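Long-range contacts in DNA polymerase (Pyrobaculum calidifontis, PDB 5MDN), which probably catalyses the DNA-directed extension of DNA by deoxyribonucleoside triphosphates, with release of diphosphate, as a family B polymerase that also carries an exonuclease domain: residues A[165-171]-A[188-194]; A[185-189]-A[200-204]; A[307-311]-A[331-336]. All coordinates share one frame. Residue numbers count along the deposited sequence, not the author numbering.

Interaction 1: residues A[165-171]-A[188-194]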
loop_
_atom_site.group_PDB
_atom_site.type_symbol
_atom_site.label_atom_id
_atom_site.label_comp_id
_atom_site.label_asym_id
_atom_site.label_seq_id
_atom_site.Cartn_x
_atom_site.Cartn_y
_atom_site.Cartn_z
ATOM N N VAL A 165 4.289 14.629 15.186
ATOM C CA VAL A 165 4.019 13.238 14.849
ATOM C C VAL A 165 3.868 12.441 16.135
ATOM O O VAL A 165 4.633 12.629 17.090
ATOM C CB VAL A 165 5.136 12.656 13.962
ATOM C CG1 VAL A 165 4.786 11.253 13.505
ATOM C CG2 VAL A 165 5.393 13.565 12.767
ATOM N N LEU A 166 2.878 11.551 16.158
ATOM C CA LEU A 166 2.619 10.683 17.299
ATOM C C LEU A 166 2.536 9.243 16.816
ATOM O O LEU A 166 1.670 8.908 16.000
ATOM C CB LEU A 166 1.322 11.079 18.009
ATOM C CG LEU A 166 0.925 10.183 19.185
ATOM C CD1 LEU A 166 1.542 10.689 20.476
ATOM C CD2 LEU A 166 -0.587 10.070 19.306
ATOM N N ALA A 167 3.435 8.401 17.315
ATOM C CA ALA A 167 3.361 6.962 17.119
ATOM C C ALA A 167 2.666 6.324 18.316
ATOM O O ALA A 167 2.821 6.770 19.455
ATOM C CB ALA A 167 4.755 6.360 16.933
ATOM N N PHE A 168 1.894 5.273 18.051
ATOM C CA PHE A 168 1.202 4.578 19.125
ATOM C C PHE A 168 1.110 3.094 18.803
ATOM O O PHE A 168 1.001 2.696 17.639
ATOM C CB PHE A 168 -0.193 5.172 19.371
ATOM C CG PHE A 168 -1.258 4.642 18.450
ATOM C CD1 PHE A 168 -1.347 5.076 17.138
ATOM C CD2 PHE A 168 -2.186 3.720 18.908
ATOM C CE1 PHE A 168 -2.335 4.592 16.296
ATOM C CE2 PHE A 168 -3.176 3.232 18.072
ATOM C CZ PHE A 168 -3.250 3.668 16.766
ATOM N N ASP A 169 1.165 2.283 19.857
ATOM C CA ASP A 169 1.054 0.837 19.760
ATOM C C ASP A 169 0.190 0.345 20.911
ATOM O O ASP A 169 0.166 0.952 21.985
ATOM C CB ASP A 169 2.437 0.168 19.795
ATOM C CG ASP A 169 2.390 -1.292 19.401
ATOM O OD1 ASP A 169 2.141 -1.583 18.212
ATOM O OD2 ASP A 169 2.603 -2.149 20.282
ATOM N N ILE A 170 -0.522 -0.760 20.685
ATOM C CA ILE A 170 -1.369 -1.353 21.710
ATOM C C ILE A 170 -1.092 -2.846 21.801
ATOM O O ILE A 170 -0.578 -3.470 20.870
ATOM C CB ILE A 170 -2.876 -1.119 21.448
ATOM C CG1 ILE A 170 -3.383 -2.061 20.354
ATOM C CG2 ILE A 170 -3.146 0.330 21.067
ATOM C CD1 ILE A 170 -4.881 -2.012 20.159
ATOM N N GLU A 171 -1.436 -3.413 22.956
ATOM C CA GLU A 171 -1.503 -4.856 23.131
ATOM C C GLU A 171 -2.763 -5.209 23.908
ATOM O O GLU A 171 -3.101 -4.549 24.894
ATOM C CB GLU A 171 -0.261 -5.400 23.849
ATOM C CG GLU A 171 1.009 -5.358 23.007
ATOM C CD GLU A 171 0.902 -6.158 21.718
ATOM O OE1 GLU A 171 0.095 -7.110 21.660
ATOM O OE2 GLU A 171 1.626 -5.827 20.754
ATOM N N MET A 188 -2.098 -2.705 27.435
ATOM C CA MET A 188 -1.070 -1.675 27.400
ATOM C C MET A 188 -1.228 -0.838 26.141
ATOM O O MET A 188 -1.690 -1.324 25.105
ATOM C CB MET A 188 0.342 -2.279 27.443
ATOM C CG MET A 188 0.879 -2.555 28.839
ATOM S SD MET A 188 2.557 -3.216 28.783
ATOM C CE MET A 188 3.042 -3.071 30.501
ATOM N N LEU A 189 -0.842 0.431 26.244
ATOM C CA LEU A 189 -0.858 1.336 25.097
ATOM C C LEU A 189 0.287 2.322 25.271
ATOM O O LEU A 189 0.254 3.152 26.185
ATOM C CB LEU A 189 -2.200 2.060 24.985
ATOM C CG LEU A 189 -2.514 2.848 23.708
ATOM C CD1 LEU A 189 -4.019 2.927 23.500
ATOM C CD2 LEU A 189 -1.916 4.246 23.747
ATOM N N ALA A 190 1.289 2.237 24.403
ATOM C CA ALA A 190 2.406 3.167 24.419
ATOM C C ALA A 190 2.231 4.237 23.351
ATOM O O ALA A 190 1.596 4.015 22.317
ATOM C CB ALA A 190 3.734 2.443 24.201
ATOM N N VAL A 191 2.807 5.407 23.615
ATOM C CA VAL A 191 2.852 6.503 22.659
ATOM C C VAL A 191 4.270 7.055 22.627
ATOM O O VAL A 191 4.958 7.090 23.653
ATOM C CB VAL A 191 1.838 7.619 23.001
ATOM C CG1 VAL A 191 0.414 7.084 22.962
ATOM C CG2 VAL A 191 2.139 8.224 24.369
ATOM N N LYS A 192 4.714 7.462 21.439
ATOM C CA LYS A 192 5.998 8.123 21.269
ATOM C C LYS A 192 5.812 9.273 20.292
ATOM O O LYS A 192 5.013 9.185 19.356
ATOM C CB LYS A 192 7.079 7.150 20.772
ATOM C CG LYS A 192 8.492 7.715 20.817
ATOM C CD LYS A 192 9.532 6.662 20.467
ATOM C CE LYS A 192 10.903 7.289 20.257
ATOM N NZ LYS A 192 11.502 7.777 21.528
ATOM N N THR A 193 6.559 10.351 20.513
ATOM C CA THR A 193 6.286 11.628 19.872
ATOM C C THR A 193 7.553 12.170 19.228
ATOM O O THR A 193 8.672 11.811 19.601
ATOM C CB THR A 193 5.745 12.669 20.868
ATOM O OG1 THR A 193 6.821 13.170 21.672
ATOM C CG2 THR A 193 4.690 12.058 21.775
ATOM N N SER A 194 7.354 13.047 18.243
ATOM C CA SER A 194 8.488 13.670 17.572
ATOM C C SER A 194 9.230 14.632 18.492
ATOM O O SER A 194 10.421 14.888 18.282
ATOM C CB SER A 194 8.016 14.394 16.312
ATOM O OG SER A 194 6.938 15.267 16.599
#
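Strands 165-171 and 188-193 run antiparallel, their axes 4.6 Å apart at closest approach and their directions 161° apart. Four residue pairs exchange two hydrogen bonds each. Ala167 N donates to Lys192 O at 2.7 Å and Lys192 N returns to Ala167 O at 2.8 Å; Asp169 N donates to Ala190 O and Ala190 N to Asp169 O, both hydrogen bonds 3.0 Å long. Glu171 N meets Met188 O at 3.0 Å, the return bond from Met188 N to Glu171 O being longer at 3.3 Å. At the other end Ser194 N bonds to Val165 O (3.0 Å), but its side-chain OG, not a carbonyl, accepts Val165 N (3.1 Å), extending the pairing just beyond the strand end.

The non-hydrogen-bonded pairs, Leu166–Thr193, Phe168–Val191 and Ile170–Leu189, put a largely apolar surface on one face: Ile170 CG2 lies 3.7 Å from Leu189 CD1, and Leu166 CD1 reaches both Thr193 CG2 (3.7 Å) and Val191 CB (4.0 Å), while Thr193 OG1 bonds to Arg197 N. The opposite face carries Ala167, Asp169 and Glu171 beside Lys192, Ala190 and Met188. Asp169 binds magnesium in a structure of this protein, and here an ion lies about 3 Å from its side chain; Lys192 forms a salt bridge with Glu198.

Strand 165-172 is the central strand of the five-stranded mixed sheet of the RNase H-like exonuclease domain, and Asp169 and Glu171 fit the family's first exonuclease motif, Asp-x-Glu. Helices 209-222 and 232-247 cover the Phe168 face, helix 326-356 packs on the Asp169 face, and strand 226-229 bonds to the far edge of strand 165-172.

Interaction 2: residues A[185-189]-A[200-204]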
loop_
_atom_site.group_PDB
_atom_site.type_symbol
_atom_site.label_atom_id
_atom_site.label_comp_id
_atom_site.label_asym_id
_atom_site.label_seq_id
_atom_site.Cartn_x
_atom_site.Cartn_y
_atom_site.Cartn_z
ATOM N N PRO A 185 -9.823 -6.577 27.704
ATOM C CA PRO A 185 -9.387 -5.187 27.855
ATOM C C PRO A 185 -8.099 -4.869 27.106
ATOM O O PRO A 185 -7.285 -5.741 26.799
ATOM C CB PRO A 185 -9.168 -5.071 29.368
ATOM C CG PRO A 185 -8.702 -6.431 29.758
ATOM C CD PRO A 185 -9.478 -7.391 28.883
ATOM N N VAL A 186 -7.933 -3.578 26.817
ATOM C CA VAL A 186 -6.678 -3.062 26.274
ATOM C C VAL A 186 -5.655 -3.026 27.408
ATOM O O VAL A 186 -5.749 -2.197 28.317
ATOM C CB VAL A 186 -6.860 -1.676 25.644
ATOM C CG1 VAL A 186 -5.514 -1.089 25.241
ATOM C CG2 VAL A 186 -7.787 -1.759 24.439
ATOM N N VAL A 187 -4.680 -3.933 27.358
ATOM C CA VAL A 187 -3.778 -4.138 28.488
ATOM C C VAL A 187 -2.729 -3.031 28.564
ATOM O O VAL A 187 -2.483 -2.463 29.634
ATOM C CB VAL A 187 -3.139 -5.539 28.400
ATOM C CG1 VAL A 187 -1.662 -5.501 28.764
ATOM C CG2 VAL A 187 -3.889 -6.519 29.295
ATOM N N MET A 188 -2.098 -2.705 27.435
ATOM C CA MET A 188 -1.070 -1.675 27.400
ATOM C C MET A 188 -1.228 -0.838 26.141
ATOM O O MET A 188 -1.690 -1.324 25.105
ATOM C CB MET A 188 0.342 -2.279 27.443
ATOM C CG MET A 188 0.879 -2.555 28.839
ATOM S SD MET A 188 2.557 -3.216 28.783
ATOM C CE MET A 188 3.042 -3.071 30.501
ATOM N N LEU A 189 -0.842 0.431 26.244
ATOM C CA LEU A 189 -0.858 1.336 25.097
ATOM C C LEU A 189 0.287 2.322 25.271
ATOM O O LEU A 189 0.254 3.152 26.185
ATOM C CB LEU A 189 -2.200 2.060 24.985
ATOM C CG LEU A 189 -2.514 2.848 23.708
ATOM C CD1 LEU A 189 -4.019 2.927 23.500
ATOM C CD2 LEU A 189 -1.916 4.246 23.747
ATOM N N VAL A 200 3.559 5.030 28.589
ATOM C CA VAL A 200 2.827 3.775 28.480
ATOM C C VAL A 200 1.710 3.797 29.510
ATOM O O VAL A 200 1.971 3.924 30.713
ATOM C CB VAL A 200 3.732 2.552 28.696
ATOM C CG1 VAL A 200 2.994 1.279 28.312
ATOM C CG2 VAL A 200 5.014 2.695 27.898
ATOM N N PHE A 201 0.473 3.674 29.045
ATOM C CA PHE A 201 -0.688 3.590 29.919
ATOM C C PHE A 201 -1.045 2.120 30.094
ATOM O O PHE A 201 -1.435 1.450 29.131
ATOM C CB PHE A 201 -1.864 4.376 29.341
ATOM C CG PHE A 201 -1.517 5.776 28.923
ATOM C CD1 PHE A 201 -1.332 6.772 29.869
ATOM C CD2 PHE A 201 -1.385 6.099 27.585
ATOM C CE1 PHE A 201 -1.017 8.065 29.482
ATOM C CE2 PHE A 201 -1.070 7.385 27.193
ATOM C CZ PHE A 201 -0.885 8.369 28.142
ATOM N N GLU A 202 -0.915 1.618 31.320
ATOM C CA GLU A 202 -1.274 0.247 31.640
ATOM C C GLU A 202 -2.583 0.223 32.414
ATOM O O GLU A 202 -2.903 1.148 33.164
ATOM C CB GLU A 202 -0.195 -0.451 32.475
ATOM C CG GLU A 202 1.191 0.154 32.408
ATOM C CD GLU A 202 2.156 -0.540 33.354
ATOM O OE1 GLU A 202 1.979 -1.752 33.604
ATOM O OE2 GLU A 202 3.080 0.127 33.860
ATOM N N ALA A 203 -3.330 -0.857 32.228
ATOM C CA ALA A 203 -4.602 -1.030 32.900
ATOM C C ALA A 203 -4.404 -1.471 34.350
ATOM O O ALA A 203 -3.308 -1.836 34.785
ATOM C CB ALA A 203 -5.453 -2.049 32.141
ATOM N N GLU A 204 -5.504 -1.438 35.100
ATOM C CA GLU A 204 -5.611 -2.163 36.357
ATOM C C GLU A 204 -6.246 -3.516 36.083
ATOM O O GLU A 204 -7.342 -3.582 35.515
ATOM C CB GLU A 204 -6.461 -1.418 37.386
ATOM C CG GLU A 204 -5.943 -0.070 37.763
ATOM C CD GLU A 204 -6.502 0.441 39.076
ATOM O OE1 GLU A 204 -6.983 -0.370 39.904
ATOM O OE2 GLU A 204 -6.448 1.670 39.275
#
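Leu189 lies beside Phe201 on one face of the strand pair, with Leu189 CD2 4.3 Å from Phe201 CD2; both touch Val211 of helix 209-222, Leu189 also Phe215 and Phe201 also Phe218. These two residues form a hydrogen-bonded antiparallel pair, Phe201 N to Leu189 O at 2.9 Å and Leu189 N to Phe201 O at 3.1 Å. A third bond, Ala203 N to Val187 O at 3.2 Å, carries the pairing past the end of strand 200-202. Between them lies the non-hydrogen-bonded pair Met188–Glu202, whose side chains occupy the other face: Met188 CE rests 3.5 Å from Glu202 OE1, a van der Waals contact, while Met188 CG lies 4.4 Å from Val200 CG1. Met330 of helix 326-356 touches all three side chains. Strands 186-193 and 198-202 thus build a beta hairpin at the edge of the exonuclease sheet, and Val187 and Met188, both facing Glu171 on the neighbouring strand, form a classic beta bulge.

Interaction 3: residues A[307-311]-A[331-336]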
loop_
_atom_site.group_PDB
_atom_site.type_symbol
_atom_site.label_atom_id
_atom_site.label_comp_id
_atom_site.label_asym_id
_atom_site.label_seq_id
_atom_site.Cartn_x
_atom_site.Cartn_y
_atom_site.Cartn_z
ATOM N N GLU A 307 18.783 -7.446 18.938
ATOM C CA GLU A 307 19.012 -6.531 20.051
ATOM C C GLU A 307 17.708 -6.058 20.684
ATOM O O GLU A 307 17.655 -4.963 21.254
ATOM C CB GLU A 307 19.848 -5.330 19.607
ATOM C CG GLU A 307 21.182 -5.675 18.965
ATOM C CD GLU A 307 21.948 -4.436 18.531
ATOM O OE1 GLU A 307 21.617 -3.329 19.020
ATOM O OE2 GLU A 307 22.880 -4.570 17.707
ATOM N N ARG A 308 16.649 -6.859 20.583
ATOM C CA ARG A 308 15.297 -6.413 20.887
ATOM C C ARG A 308 14.528 -7.527 21.581
ATOM O O ARG A 308 14.716 -8.711 21.291
ATOM C CB ARG A 308 14.545 -5.979 19.616
ATOM C CG ARG A 308 13.087 -5.630 19.866
ATOM C CD ARG A 308 12.180 -6.371 18.902
ATOM N NE ARG A 308 10.794 -5.918 18.989
ATOM C CZ ARG A 308 10.258 -4.967 18.233
ATOM N NH1 ARG A 308 10.988 -4.354 17.312
ATOM N NH2 ARG A 308 8.986 -4.634 18.396
ATOM N N VAL A 309 13.662 -7.128 22.515
ATOM C CA VAL A 309 12.808 -8.075 23.216
ATOM C C VAL A 309 11.720 -8.564 22.271
ATOM O O VAL A 309 11.134 -7.781 21.511
ATOM C CB VAL A 309 12.212 -7.415 24.472
ATOM C CG1 VAL A 309 11.285 -8.370 25.197
ATOM C CG2 VAL A 309 13.320 -6.931 25.395
ATOM N N LEU A 310 11.430 -9.863 22.322
ATOM C CA LEU A 310 10.435 -10.470 21.439
ATOM C C LEU A 310 9.577 -11.441 22.238
ATOM O O LEU A 310 10.071 -12.463 22.723
ATOM C CB LEU A 310 11.099 -11.183 20.262
ATOM C CG LEU A 310 11.630 -10.289 19.141
ATOM C CD1 LEU A 310 12.321 -11.125 18.079
ATOM C CD2 LEU A 310 10.486 -9.495 18.533
ATOM N N ILE A 311 8.295 -11.117 22.369
ATOM C CA ILE A 311 7.315 -11.989 23.013
ATOM C C ILE A 311 6.517 -12.697 21.923
ATOM O O ILE A 311 6.153 -12.066 20.917
ATOM C CB ILE A 311 6.387 -11.199 23.955
ATOM C CG1 ILE A 311 7.005 -11.009 25.347
ATOM C CG2 ILE A 311 5.015 -11.860 24.068
ATOM C CD1 ILE A 311 8.266 -10.201 25.376
ATOM N N ARG A 331 8.679 -3.548 27.721
ATOM C CA ARG A 331 9.756 -3.239 26.787
ATOM C C ARG A 331 9.462 -3.778 25.395
ATOM O O ARG A 331 9.894 -3.189 24.396
ATOM C CB ARG A 331 11.086 -3.771 27.316
ATOM C CG ARG A 331 12.266 -3.325 26.483
ATOM C CD ARG A 331 13.301 -2.636 27.349
ATOM N NE ARG A 331 14.155 -1.749 26.562
ATOM C CZ ARG A 331 14.849 -0.736 27.070
ATOM N NH1 ARG A 331 14.797 -0.476 28.371
ATOM N NH2 ARG A 331 15.598 0.020 26.279
ATOM N N TYR A 332 8.736 -4.893 25.306
ATOM C CA TYR A 332 8.221 -5.337 24.016
ATOM C C TYR A 332 7.346 -4.256 23.390
ATOM O O TYR A 332 7.456 -3.963 22.194
ATOM C CB TYR A 332 7.440 -6.641 24.190
ATOM C CG TYR A 332 6.730 -7.129 22.944
ATOM C CD1 TYR A 332 7.429 -7.759 21.920
ATOM C CD2 TYR A 332 5.357 -6.970 22.797
ATOM C CE1 TYR A 332 6.779 -8.207 20.782
ATOM C CE2 TYR A 332 4.702 -7.415 21.666
ATOM C CZ TYR A 332 5.418 -8.033 20.661
ATOM O OH TYR A 332 4.772 -8.478 19.531
ATOM N N VAL A 333 6.460 -3.660 24.191
ATOM C CA VAL A 333 5.593 -2.598 23.692
ATOM C C VAL A 333 6.409 -1.357 23.338
ATOM O O VAL A 333 6.134 -0.687 22.334
ATOM C CB VAL A 333 4.491 -2.296 24.725
ATOM C CG1 VAL A 333 3.784 -1.005 24.396
ATOM C CG2 VAL A 333 3.503 -3.445 24.794
ATOM N N LEU A 334 7.428 -1.033 24.144
ATOM C CA LEU A 334 8.261 0.130 23.836
ATOM C C LEU A 334 9.077 -0.087 22.568
ATOM O O LEU A 334 9.223 0.833 21.756
ATOM C CB LEU A 334 9.195 0.465 25.002
ATOM C CG LEU A 334 8.699 1.344 26.155
ATOM C CD1 LEU A 334 8.062 2.621 25.620
ATOM C CD2 LEU A 334 7.746 0.611 27.074
ATOM N N ASP A 335 9.620 -1.291 22.380
ATOM C CA ASP A 335 10.351 -1.576 21.151
ATOM C C ASP A 335 9.438 -1.531 19.933
ATOM O O ASP A 335 9.894 -1.212 18.829
ATOM C CB ASP A 335 11.048 -2.933 21.256
ATOM C CG ASP A 335 12.250 -2.899 22.180
ATOM O OD1 ASP A 335 12.808 -1.799 22.388
ATOM O OD2 ASP A 335 12.640 -3.967 22.698
ATOM N N ASP A 336 8.155 -1.853 20.107
ATOM C CA ASP A 336 7.193 -1.690 19.021
ATOM C C ASP A 336 7.043 -0.223 18.634
ATOM O O ASP A 336 7.224 0.148 17.469
ATOM C CB ASP A 336 5.841 -2.282 19.423
ATOM C CG ASP A 336 5.786 -3.788 19.256
ATOM O OD1 ASP A 336 6.587 -4.330 18.469
ATOM O OD2 ASP A 336 4.934 -4.431 19.905
#
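A very short salt bridge, with Arg308 NH2 2.4 Å from Asp336 OD1, ties the loop 307-311 to helix 326-356, the carboxylate oxygen lying at the edge of the guanidinium near its plane. Asp335, one residue earlier, meets both backbone and side chain of the loop: its OD2 accepts a weak hydrogen bond from Val309 N at 3.3 Å and lies 3.3 Å from Arg308 CG. Within the loop, Arg308 NE makes a weak bond to Val309 O at 3.2 Å. Packing continues round Tyr332. Ile311 CB sits over the ring face in a CH-pi contact, 4.2 Å from the centroid, and Ile311 CD1 is 3.8 Å from Tyr332 CB. Val309 O lies at the ring edge, 3.7 Å from Tyr332 CD1, while Val309 CG2 meets Arg331 CG at 3.9 Å. Tyr332 and Asp336 match the Tyr-x-x-x-Asp pattern of the family's Exo III motif. Because Asp336 also stands close to the carboxylate of Asp169, the positive charge of Arg308 probably offsets part of this acidic cluster.

Overall arrangement
Interactions 1 and 2 share Met188 and Leu189 and join three successive strands of one sheet, with Glu171 O also 3.0 Å from Val187 N at the bulge between them. Helix 326-356, which carries the second segment of interaction 3, packs on this sheet: Ala190 CB lies 3.5 Å from Val333 CG1, and Val200 CG2 3.5 Å from Leu334 CD2. Asp169, which with Asp236 binds magnesium in a structure of this protein, lies where interactions 1 and 3 meet. Its OD2 is 3.3 Å from OD2 of its close neighbour Asp336, and a magnesium ion lies about 3 Å from the side chain of Asp169 and about 5 Å from that of Asp336. In interaction 2, Leu189's side chain is about 9 Å from the ion.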